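Local coordinates for protein nicotinate phosphoribosyltransferase (Porphyromonas gingivalis, PDB 2IM5) that probably catalyses the ATP-dependent formation of nicotinate ribonucleotide from nicotinate and phosphoribosyl diphosphate, a step in the biosynthesis of NAD, at residues 17-22 against 79-84; 21-26 against 236-241; 32-37 against 103-108; 48-53 against 125-130. All coordinates share one frame; numbering follows the deposited sequence.

Interaction 1 of 4, residues 17-22 against 79-84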
# COMPACT_ATOMS: atom_id res chain seq x y z
N THR A 17 8.26 2.16 5.48
CA THR A 17 8.20 3.61 5.28
C THR A 17 8.27 4.27 6.64
O THR A 17 8.83 5.35 6.79
CB THR A 17 6.90 4.02 4.58
OG1 THR A 17 6.73 3.20 3.42
CG2 THR A 17 6.95 5.49 4.15
N GLY A 18 7.70 3.62 7.65
CA GLY A 18 7.72 4.16 8.99
C GLY A 18 9.15 4.31 9.49
O GLY A 18 9.49 5.31 10.13
N TYR A 19 10.00 3.32 9.21
CA TYR A 19 11.39 3.40 9.65
C TYR A 19 12.13 4.43 8.81
O TYR A 19 12.97 5.17 9.32
CB TYR A 19 12.10 2.04 9.54
CG TYR A 19 13.59 2.16 9.76
CD1 TYR A 19 14.09 2.72 10.93
CD2 TYR A 19 14.50 1.78 8.77
CE1 TYR A 19 15.46 2.93 11.10
CE2 TYR A 19 15.87 1.98 8.94
CZ TYR A 19 16.34 2.55 10.10
OH TYR A 19 17.69 2.77 10.26
N ALA A 20 11.81 4.49 7.52
CA ALA A 20 12.45 5.47 6.65
C ALA A 20 12.18 6.88 7.21
O ALA A 20 13.09 7.71 7.24
CB ALA A 20 11.94 5.36 5.22
N TYR A 21 10.95 7.14 7.64
CA TYR A 21 10.63 8.46 8.21
C TYR A 21 11.37 8.65 9.55
O TYR A 21 11.93 9.71 9.82
CB TYR A 21 9.13 8.61 8.50
CG TYR A 21 8.22 8.69 7.30
CD1 TYR A 21 8.50 9.54 6.23
CD2 TYR A 21 7.03 7.96 7.27
CE1 TYR A 21 7.61 9.66 5.16
CE2 TYR A 21 6.14 8.07 6.21
CZ TYR A 21 6.43 8.92 5.16
OH TYR A 21 5.52 9.04 4.12
N ALA A 22 11.35 7.61 10.38
CA ALA A 22 11.99 7.66 11.69
C ALA A 22 13.48 7.94 11.59
O ALA A 22 14.06 8.61 12.46
CB ALA A 22 11.74 6.36 12.43
N PRO A 79 17.58 -2.99 14.52
CA PRO A 79 17.23 -3.22 15.92
C PRO A 79 16.59 -1.99 16.58
O PRO A 79 15.69 -2.12 17.41
CB PRO A 79 18.57 -3.60 16.55
CG PRO A 79 19.27 -4.30 15.43
CD PRO A 79 18.97 -3.41 14.25
N ILE A 80 17.06 -0.80 16.22
CA ILE A 80 16.51 0.42 16.81
C ILE A 80 15.02 0.54 16.49
O ILE A 80 14.25 0.98 17.33
CB ILE A 80 17.25 1.70 16.30
CG1 ILE A 80 16.66 2.95 16.99
CG2 ILE A 80 17.11 1.86 14.80
CD1 ILE A 80 16.87 2.98 18.51
N TYR A 81 14.62 0.14 15.28
CA TYR A 81 13.21 0.25 14.92
C TYR A 81 12.39 -0.83 15.62
O TYR A 81 11.24 -0.60 15.97
CB TYR A 81 13.01 0.13 13.41
CG TYR A 81 11.64 0.59 12.99
CD1 TYR A 81 11.24 1.92 13.18
CD2 TYR A 81 10.71 -0.30 12.44
CE1 TYR A 81 9.97 2.35 12.83
CE2 TYR A 81 9.44 0.12 12.08
CZ TYR A 81 9.07 1.44 12.28
OH TYR A 81 7.82 1.86 11.91
N ILE A 82 13.00 -1.99 15.83
CA ILE A 82 12.31 -3.06 16.52
C ILE A 82 12.08 -2.65 17.97
O ILE A 82 11.05 -2.96 18.54
CB ILE A 82 13.11 -4.37 16.44
CG1 ILE A 82 13.14 -4.85 14.99
CG2 ILE A 82 12.48 -5.43 17.33
CD1 ILE A 82 14.00 -6.05 14.79
N ASP A 83 13.04 -1.93 18.55
CA ASP A 83 12.89 -1.45 19.92
C ASP A 83 11.76 -0.42 19.94
O ASP A 83 10.96 -0.38 20.88
CB ASP A 83 14.17 -0.79 20.44
CG ASP A 83 15.16 -1.80 21.01
OD1 ASP A 83 14.73 -2.92 21.35
OD2 ASP A 83 16.36 -1.48 21.12
N PHE A 84 11.69 0.41 18.91
CA PHE A 84 10.63 1.42 18.82
C PHE A 84 9.27 0.73 18.77
O PHE A 84 8.36 1.09 19.51
CB PHE A 84 10.81 2.28 17.57
CG PHE A 84 9.59 3.09 17.22
CD1 PHE A 84 9.22 4.19 18.00
CD2 PHE A 84 8.80 2.74 16.13
CE1 PHE A 84 8.07 4.91 17.70
CE2 PHE A 84 7.64 3.46 15.82
CZ PHE A 84 7.27 4.55 16.62
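Tyr81 reaches from helix 79-87 to helix 12-24 and lays one face of its ring on CA and CB of Tyr19. CB of Tyr19 sits over the middle of that ring, 3.7 Å from the centroid and 10° off the normal, a clear CH-pi contact, while Tyr19 CA rests 3.6 Å from Tyr81 CE1. In both tyrosines CG is anti to the backbone N, and the two side chains slide past each other in opposite directions. Their rings meet obliquely, the planes 56° apart, with CD1 of Tyr19 3.7 Å from CD1 of Tyr81. The short helical segments run at 105° to one another, their axes 10.8 Å apart, a steep helix-helix crossing inside the N-terminal NAPRTase region. Gly18 has no side chain, and the Tyr81 hydroxyl lies close to its backbone, OH 3.7 Å from Gly18 C. Ala22 CB approaches the same ring obliquely, near CE1. Ile80 crosses the Tyr19 side chain at about a right angle and brings CG2 to 4.2 Å from Tyr19 CE1. Tyr19 also packs on Val239 and Tyr240 of helix 228-240.

Interaction 2 of 4, residues 21-26 against 236-241; sequences YAKLFP and WINVYD
Lys23 and Asn238 make the polar part of this contact. With CG anti to the backbone N (chi1 178°) and the rest of the chain extended, Lys23 stretches from helix 12-24 to the C-terminal end of helix 228-240. Its NZ gives a hydrogen bond to Asn238 OD1 at 2.8 Å, approaching from above the amide plane, 38° out of it, and a weak one to the backbone Asn238 O at 3.2 Å. Water 1 adds a bridge: it accepts from Lys23 NZ at 2.8 Å and donates to Val239 O. The apolar part lies alongside. Leu24 CD1 packs on Val239 CG2 at 3.6 Å, and the aliphatic Lys23 chain passes Val239 in the opposite direction, its CD 4.2 Å from Val239 CG2. Val239, on helix 228-240, also packs on Tyr19 and Ala20 of helix 12-24. The ammonium group thus meets a side-chain and a backbone oxygen of Asn238, close to the C-terminal end of the helix, where the partial negative charge would be expected to favour a cation; Asp241, with OD1 5.9 Å from Lys23 NZ, probably adds a longer-range attraction.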
# COMPACT_ATOMS: atom_id res chain seq x y z
N TYR A 21 10.95 7.14 7.64
CA TYR A 21 10.63 8.46 8.21
C TYR A 21 11.37 8.65 9.55
O TYR A 21 11.93 9.71 9.82
CB TYR A 21 9.13 8.61 8.50
CG TYR A 21 8.22 8.69 7.30
CD1 TYR A 21 8.50 9.54 6.23
CD2 TYR A 21 7.03 7.96 7.27
CE1 TYR A 21 7.61 9.66 5.16
CE2 TYR A 21 6.14 8.07 6.21
CZ TYR A 21 6.43 8.92 5.16
OH TYR A 21 5.52 9.04 4.12
N ALA A 22 11.35 7.61 10.38
CA ALA A 22 11.99 7.66 11.69
C ALA A 22 13.48 7.94 11.59
O ALA A 22 14.06 8.61 12.46
CB ALA A 22 11.74 6.36 12.43
N LYS A 23 14.12 7.44 10.54
CA LYS A 23 15.55 7.65 10.38
C LYS A 23 15.89 9.00 9.78
O LYS A 23 16.68 9.76 10.34
CB LYS A 23 16.17 6.58 9.49
CG LYS A 23 17.66 6.82 9.25
CD LYS A 23 18.28 5.89 8.23
CE LYS A 23 19.79 6.12 8.16
NZ LYS A 23 20.45 5.33 7.08
N LEU A 24 15.28 9.30 8.63
CA LEU A 24 15.58 10.54 7.92
C LEU A 24 14.72 11.76 8.21
O LEU A 24 15.20 12.88 8.06
CB LEU A 24 15.59 10.27 6.42
CG LEU A 24 16.57 9.21 5.91
CD1 LEU A 24 16.34 9.01 4.39
CD2 LEU A 24 18.03 9.65 6.17
N PHE A 25 13.47 11.56 8.63
CA PHE A 25 12.57 12.69 8.90
C PHE A 25 11.82 12.54 10.23
O PHE A 25 10.59 12.67 10.27
CB PHE A 25 11.57 12.81 7.76
CG PHE A 25 12.20 12.86 6.40
CD1 PHE A 25 12.91 13.99 5.99
CD2 PHE A 25 12.15 11.76 5.56
CE1 PHE A 25 13.56 14.02 4.75
CE2 PHE A 25 12.79 11.78 4.31
CZ PHE A 25 13.51 12.91 3.91
N PRO A 26 12.55 12.30 11.33
CA PRO A 26 11.93 12.13 12.64
C PRO A 26 11.17 13.34 13.20
O PRO A 26 10.44 13.22 14.18
CB PRO A 26 13.11 11.71 13.52
CG PRO A 26 14.24 12.51 12.95
CD PRO A 26 14.02 12.32 11.44
N TRP A 236 15.63 6.30 -0.14
CA TRP A 236 15.25 4.91 0.10
C TRP A 236 16.50 4.03 0.13
O TRP A 236 16.61 3.09 0.93
CB TRP A 236 14.29 4.43 -1.00
CG TRP A 236 13.63 3.12 -0.70
CD1 TRP A 236 13.94 1.91 -1.24
CD2 TRP A 236 12.53 2.89 0.19
NE1 TRP A 236 13.11 0.93 -0.74
CE2 TRP A 236 12.23 1.51 0.13
CE3 TRP A 236 11.77 3.71 1.03
CZ2 TRP A 236 11.20 0.93 0.88
CZ3 TRP A 236 10.74 3.14 1.77
CH2 TRP A 236 10.46 1.76 1.70
N ILE A 237 17.44 4.34 -0.75
CA ILE A 237 18.70 3.59 -0.82
C ILE A 237 19.51 3.86 0.45
O ILE A 237 20.15 2.95 0.99
CB ILE A 237 19.52 4.01 -2.05
CG1 ILE A 237 18.79 3.57 -3.32
CG2 ILE A 237 20.92 3.41 -1.98
CD1 ILE A 237 19.31 4.22 -4.58
N ASN A 238 19.49 5.10 0.92
CA ASN A 238 20.21 5.43 2.14
C ASN A 238 19.67 4.60 3.29
O ASN A 238 20.42 4.12 4.14
CB ASN A 238 20.06 6.92 2.48
CG ASN A 238 20.64 7.28 3.84
OD1 ASN A 238 20.06 6.99 4.89
ND2 ASN A 238 21.81 7.92 3.83
N VAL A 239 18.36 4.41 3.32
CA VAL A 239 17.74 3.65 4.39
C VAL A 239 17.92 2.14 4.27
O VAL A 239 18.27 1.48 5.24
CB VAL A 239 16.22 3.97 4.47
CG1 VAL A 239 15.56 3.12 5.56
CG2 VAL A 239 16.00 5.46 4.75
N TYR A 240 17.71 1.59 3.08
CA TYR A 240 17.77 0.15 2.91
C TYR A 240 18.93 -0.45 2.14
O TYR A 240 18.97 -1.66 1.93
CB TYR A 240 16.43 -0.34 2.34
CG TYR A 240 15.30 -0.13 3.33
CD1 TYR A 240 15.28 -0.83 4.54
CD2 TYR A 240 14.29 0.81 3.10
CE1 TYR A 240 14.29 -0.59 5.48
CE2 TYR A 240 13.30 1.05 4.04
CZ TYR A 240 13.31 0.34 5.23
OH TYR A 240 12.35 0.55 6.18
N ASP A 241 19.87 0.40 1.73
CA ASP A 241 21.08 -0.03 1.03
C ASP A 241 20.87 -1.03 -0.10
O ASP A 241 21.66 -1.96 -0.24
CB ASP A 241 22.07 -0.64 2.02
CG ASP A 241 22.18 0.17 3.30
OD1 ASP A 241 22.45 1.39 3.22
OD2 ASP A 241 22.02 -0.43 4.39
O HOH W 1 19.69 2.62 7.40

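Interaction 3 of 4, residues 32-37 against 103-108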
# COMPACT_ATOMS: atom_id res chain seq x y z
N PHE A 32 -3.19 12.63 7.49
CA PHE A 32 -3.81 11.67 6.60
C PHE A 32 -5.31 11.92 6.62
O PHE A 32 -5.90 12.19 7.68
CB PHE A 32 -3.51 10.24 7.07
CG PHE A 32 -2.13 9.75 6.72
CD1 PHE A 32 -1.93 8.95 5.59
CD2 PHE A 32 -1.03 10.12 7.49
CE1 PHE A 32 -0.65 8.52 5.24
CE2 PHE A 32 0.25 9.70 7.14
CZ PHE A 32 0.44 8.90 6.02
N ARG A 33 -5.94 11.85 5.46
CA ARG A 33 -7.38 12.06 5.38
C ARG A 33 -8.09 10.89 4.73
O ARG A 33 -7.71 10.41 3.67
CB ARG A 33 -7.70 13.34 4.60
CG ARG A 33 -7.25 14.60 5.31
CD ARG A 33 -7.75 15.84 4.60
NE ARG A 33 -7.23 17.05 5.23
CZ ARG A 33 -7.53 18.28 4.85
NH1 ARG A 33 -8.37 18.49 3.83
NH2 ARG A 33 -6.98 19.32 5.47
N PHE A 34 -9.14 10.43 5.40
CA PHE A 34 -9.96 9.33 4.92
C PHE A 34 -10.84 9.88 3.80
O PHE A 34 -11.34 10.99 3.90
CB PHE A 34 -10.84 8.81 6.05
CG PHE A 34 -11.93 7.88 5.60
CD1 PHE A 34 -11.68 6.52 5.43
CD2 PHE A 34 -13.21 8.36 5.34
CE1 PHE A 34 -12.69 5.65 5.02
CE2 PHE A 34 -14.22 7.51 4.92
CZ PHE A 34 -13.96 6.15 4.76
N ILE A 35 -11.02 9.10 2.74
CA ILE A 35 -11.87 9.53 1.64
C ILE A 35 -12.74 8.37 1.16
O ILE A 35 -12.24 7.33 0.73
CB ILE A 35 -11.05 10.01 0.41
CG1 ILE A 35 -10.02 11.07 0.82
CG2 ILE A 35 -11.99 10.57 -0.64
CD1 ILE A 35 -10.63 12.35 1.35
N ASP A 36 -14.05 8.54 1.27
CA ASP A 36 -14.97 7.53 0.77
C ASP A 36 -15.33 8.02 -0.63
O ASP A 36 -16.15 8.92 -0.78
CB ASP A 36 -16.22 7.44 1.62
CG ASP A 36 -17.32 6.60 0.97
OD1 ASP A 36 -17.02 5.86 -0.00
OD2 ASP A 36 -18.47 6.68 1.43
N ARG A 37 -14.69 7.43 -1.63
CA ARG A 37 -14.90 7.85 -3.00
C ARG A 37 -16.28 7.57 -3.57
O ARG A 37 -16.58 7.95 -4.70
CB ARG A 37 -13.79 7.25 -3.88
CG ARG A 37 -12.42 7.73 -3.41
CD ARG A 37 -11.28 7.37 -4.35
NE ARG A 37 -11.03 5.93 -4.40
CZ ARG A 37 -9.93 5.38 -4.91
NH1 ARG A 37 -8.97 6.16 -5.40
NH2 ARG A 37 -9.78 4.07 -4.92
N GLY A 103 -22.80 14.84 5.50
CA GLY A 103 -23.21 13.55 6.03
C GLY A 103 -22.27 12.41 5.69
O GLY A 103 -22.63 11.24 5.77
N HIS A 104 -21.04 12.76 5.31
CA HIS A 104 -20.04 11.77 4.94
C HIS A 104 -19.07 11.50 6.08
O HIS A 104 -18.82 12.37 6.92
CB HIS A 104 -19.29 12.26 3.70
CG HIS A 104 -20.17 12.48 2.51
ND1 HIS A 104 -19.88 13.41 1.53
CD2 HIS A 104 -21.33 11.89 2.14
CE1 HIS A 104 -20.82 13.38 0.61
NE2 HIS A 104 -21.71 12.46 0.95
N LEU A 105 -18.51 10.30 6.10
CA LEU A 105 -17.56 9.94 7.15
C LEU A 105 -16.23 10.64 6.90
O LEU A 105 -15.65 10.52 5.82
CB LEU A 105 -17.35 8.42 7.16
CG LEU A 105 -16.38 7.86 8.20
CD1 LEU A 105 -16.79 8.26 9.60
CD2 LEU A 105 -16.34 6.34 8.07
N ASP A 106 -15.76 11.38 7.90
CA ASP A 106 -14.50 12.11 7.81
C ASP A 106 -13.55 11.66 8.92
O ASP A 106 -13.92 11.67 10.10
CB ASP A 106 -14.75 13.62 7.94
CG ASP A 106 -13.48 14.45 7.78
OD1 ASP A 106 -12.58 14.36 8.66
OD2 ASP A 106 -13.37 15.19 6.78
N ILE A 107 -12.34 11.27 8.54
CA ILE A 107 -11.35 10.82 9.52
C ILE A 107 -9.98 11.40 9.21
O ILE A 107 -9.50 11.33 8.07
CB ILE A 107 -11.24 9.29 9.55
CG1 ILE A 107 -12.61 8.67 9.80
CG2 ILE A 107 -10.28 8.87 10.65
CD1 ILE A 107 -12.63 7.18 9.66
N ARG A 108 -9.35 11.97 10.22
CA ARG A 108 -8.03 12.56 10.04
C ARG A 108 -7.07 12.16 11.15
O ARG A 108 -7.41 12.24 12.33
CB ARG A 108 -8.14 14.08 9.98
CG ARG A 108 -9.22 14.53 9.02
CD ARG A 108 -9.16 16.00 8.71
NE ARG A 108 -10.22 16.33 7.75
CZ ARG A 108 -10.30 17.48 7.10
NH1 ARG A 108 -9.39 18.43 7.28
NH2 ARG A 108 -11.30 17.68 6.25
O HOH W 2 -11.67 12.27 6.13
O HOH W 3 -18.54 8.98 3.53
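Phe34 and Ile107 supply the direct backbone link between the two antiparallel strands: Phe34 N donates to Ile107 O at 2.8 Å, nearly straight (166°). The return bond is replaced by water 2, which donates to Phe34 O and accepts from Ile107 N; farther along, water 3 joins Asp36 OD2 to Leu105 N. Arg33 and Arg108 form a non-hydrogen-bonded pair, where Arg108 CA makes a CA-H...O contact with Phe32 O at 3.2 Å.

On the face carrying these arginines, the guanidinium groups stack, centres 3.7 Å apart and planes at 25°, with Arg108 NH1 over the middle of the Arg33 group. The like charges are probably offset by acids: Asp106 receives NE and NH2 of Arg108 side-on, one nitrogen to each oxygen (NE to OD1 3.2 Å), and Arg33 pairs with Glu31 and makes a cation-pi contact with Trp352.

On the other face the packing is largely apolar. Phe34 CB meets Ile107 CB at 3.6 Å, and Ile107 CD1 lies over one ring face toward its rim; the exception is the carbonyl Leu105 O, at the ring edge 3.3 Å from Phe34 CD2. Helix 120-134 covers this side through Leu124 and Ile127. Strands 29-36 and 105-110 are antiparallel neighbours in a five-stranded sheet whose face bearing Phe34, Leu105 and Ile107 packs against that helix, an alpha/beta layering.

Interaction 4 of 4, residues 48-53 against 125-130; sequences ELVRGE and AVISEL
Leu130 is the main bump of this helix pair, and its CD1 enters a hollow on helix 44-56 lined by Leu49, Val50 and Glu53. That methyl carbon lies 3.8 Å from Leu49 O, 3.8 Å from Val50 CG2 and 3.8 Å from Glu53 CG, so a backbone carbonyl, a branched side chain and an aliphatic stem line its seat; Leu49 CB stands slightly farther off. The Leu130 side chain slides past that of Glu53 in the opposite direction.

Val126, one turn earlier on helix 120-134, fills the next place: its CG1 presses on Glu53 CB at 3.5 Å and lies near Glu53 CG as well. The methylene groups of Glu53 therefore occupy the groove between Val126 and Leu130. The Glu53 chain is bent at chi2 (-61°), and its carboxylate oxygen OE1 accepts from the backbone N of Ile3, while Ile3 itself also touches Leu130. On the other flank Val50 CG2 meets Ile127 CG1 more loosely, at 4.4 Å, and Ile127 continues onto Leu105 and Ile107 of the neighbouring strand.

Contact is thus carried almost wholly by carbon atoms, with Leu49 O the exception, the one charged residue taking part with its stem. The segment axes are 10.2 Å apart, with 133° between their directions. Residues spaced one turn apart, Val126 with Leu130 and Leu49 with Glu53, form facing ridges and hollows in an oblique helix-helix packing, nearer antiparallel than parallel, within the N-terminal NAPRTase region, with helix 120-134 lying against its antiparallel sheet.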
# COMPACT_ATOMS: atom_id res chain seq x y z
N GLU A 48 -19.24 6.55 15.95
CA GLU A 48 -18.92 6.21 17.32
C GLU A 48 -18.32 4.81 17.40
O GLU A 48 -17.45 4.54 18.23
CB GLU A 48 -20.18 6.30 18.19
CG GLU A 48 -19.90 6.19 19.67
CD GLU A 48 -18.76 7.11 20.12
OE1 GLU A 48 -18.79 8.31 19.77
OE2 GLU A 48 -17.85 6.62 20.82
N LEU A 49 -18.79 3.91 16.54
CA LEU A 49 -18.24 2.56 16.53
C LEU A 49 -16.78 2.63 16.09
O LEU A 49 -15.93 1.91 16.61
CB LEU A 49 -19.02 1.68 15.54
CG LEU A 49 -20.46 1.33 15.91
CD1 LEU A 49 -21.09 0.51 14.80
CD2 LEU A 49 -20.48 0.56 17.23
N VAL A 50 -16.50 3.51 15.13
CA VAL A 50 -15.14 3.68 14.64
C VAL A 50 -14.25 4.23 15.74
O VAL A 50 -13.15 3.72 15.96
CB VAL A 50 -15.11 4.63 13.43
CG1 VAL A 50 -13.66 4.90 13.02
CG2 VAL A 50 -15.88 4.01 12.27
N ARG A 51 -14.73 5.26 16.43
CA ARG A 51 -13.95 5.85 17.52
C ARG A 51 -13.63 4.81 18.59
O ARG A 51 -12.54 4.81 19.16
CB ARG A 51 -14.71 7.04 18.13
CG ARG A 51 -14.67 8.30 17.26
CD ARG A 51 -15.22 9.53 17.98
NE ARG A 51 -16.67 9.51 18.04
CZ ARG A 51 -17.47 10.21 17.25
NH1 ARG A 51 -16.97 11.01 16.32
NH2 ARG A 51 -18.79 10.08 17.37
N GLY A 52 -14.58 3.92 18.85
CA GLY A 52 -14.36 2.88 19.85
C GLY A 52 -13.25 1.93 19.44
O GLY A 52 -12.43 1.52 20.26
N GLU A 53 -13.23 1.56 18.16
CA GLU A 53 -12.21 0.66 17.64
C GLU A 53 -10.85 1.35 17.68
O GLU A 53 -9.83 0.73 18.00
CB GLU A 53 -12.54 0.26 16.21
CG GLU A 53 -13.74 -0.65 16.06
CD GLU A 53 -13.55 -1.98 16.79
OE1 GLU A 53 -12.44 -2.56 16.72
OE2 GLU A 53 -14.51 -2.45 17.42
N ALA A 125 -9.04 -1.07 7.43
CA ALA A 125 -9.48 -2.45 7.66
C ALA A 125 -10.60 -2.46 8.69
O ALA A 125 -11.53 -3.25 8.60
CB ALA A 125 -8.32 -3.31 8.14
N VAL A 126 -10.49 -1.59 9.69
CA VAL A 126 -11.50 -1.50 10.74
C VAL A 126 -12.81 -0.98 10.18
O VAL A 126 -13.88 -1.53 10.46
CB VAL A 126 -11.04 -0.58 11.88
CG1 VAL A 126 -12.23 -0.16 12.75
CG2 VAL A 126 -10.01 -1.29 12.73
N ILE A 127 -12.74 0.08 9.38
CA ILE A 127 -13.94 0.65 8.78
C ILE A 127 -14.63 -0.38 7.90
O ILE A 127 -15.85 -0.53 7.94
CB ILE A 127 -13.60 1.91 7.95
CG1 ILE A 127 -13.22 3.05 8.90
CG2 ILE A 127 -14.77 2.30 7.06
CD1 ILE A 127 -12.79 4.30 8.19
N SER A 128 -13.84 -1.08 7.10
CA SER A 128 -14.39 -2.09 6.21
C SER A 128 -15.11 -3.19 6.98
O SER A 128 -16.26 -3.50 6.70
CB SER A 128 -13.27 -2.69 5.34
OG SER A 128 -13.80 -3.64 4.43
N GLU A 129 -14.43 -3.78 7.97
CA GLU A 129 -15.04 -4.85 8.75
C GLU A 129 -16.27 -4.36 9.52
O GLU A 129 -17.29 -5.05 9.54
CB GLU A 129 -14.01 -5.47 9.71
CG GLU A 129 -14.56 -6.64 10.52
CD GLU A 129 -13.49 -7.60 11.02
OE1 GLU A 129 -13.84 -8.50 11.82
OE2 GLU A 129 -12.31 -7.46 10.61
N LEU A 130 -16.17 -3.20 10.15
CA LEU A 130 -17.28 -2.63 10.90
C LEU A 130 -18.48 -2.40 10.00
O LEU A 130 -19.61 -2.64 10.40
CB LEU A 130 -16.92 -1.27 11.51
CG LEU A 130 -16.17 -1.19 12.84
CD1 LEU A 130 -16.00 0.28 13.20
CD2 LEU A 130 -16.94 -1.92 13.94

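Interactions 1 and 2 share helix 12-24 and touch through Tyr19 and Ala20 against Val239 and Tyr240; both are only partly buried. The first is aromatic and apolar, whereas the second, more exposed, adds a lysine and water and ties the N-terminal region to helix 228-240. Interactions 3 and 4 are buried contacts, their centres 13 Å apart, and meet where Ile127 reaches Phe34, Leu105 and Ile107, joining sheet and helices in one apolar layer. Interaction 3 alone has a backbone-to-backbone hydrogen bond and stacked charges; interaction 4 is carried almost wholly by carbon atoms. Centres of the two pairs lie 27 to 32 Å apart, yet interaction 3 approaches interactions 1 and 2 to about 5 Å between nearest atoms, without touching.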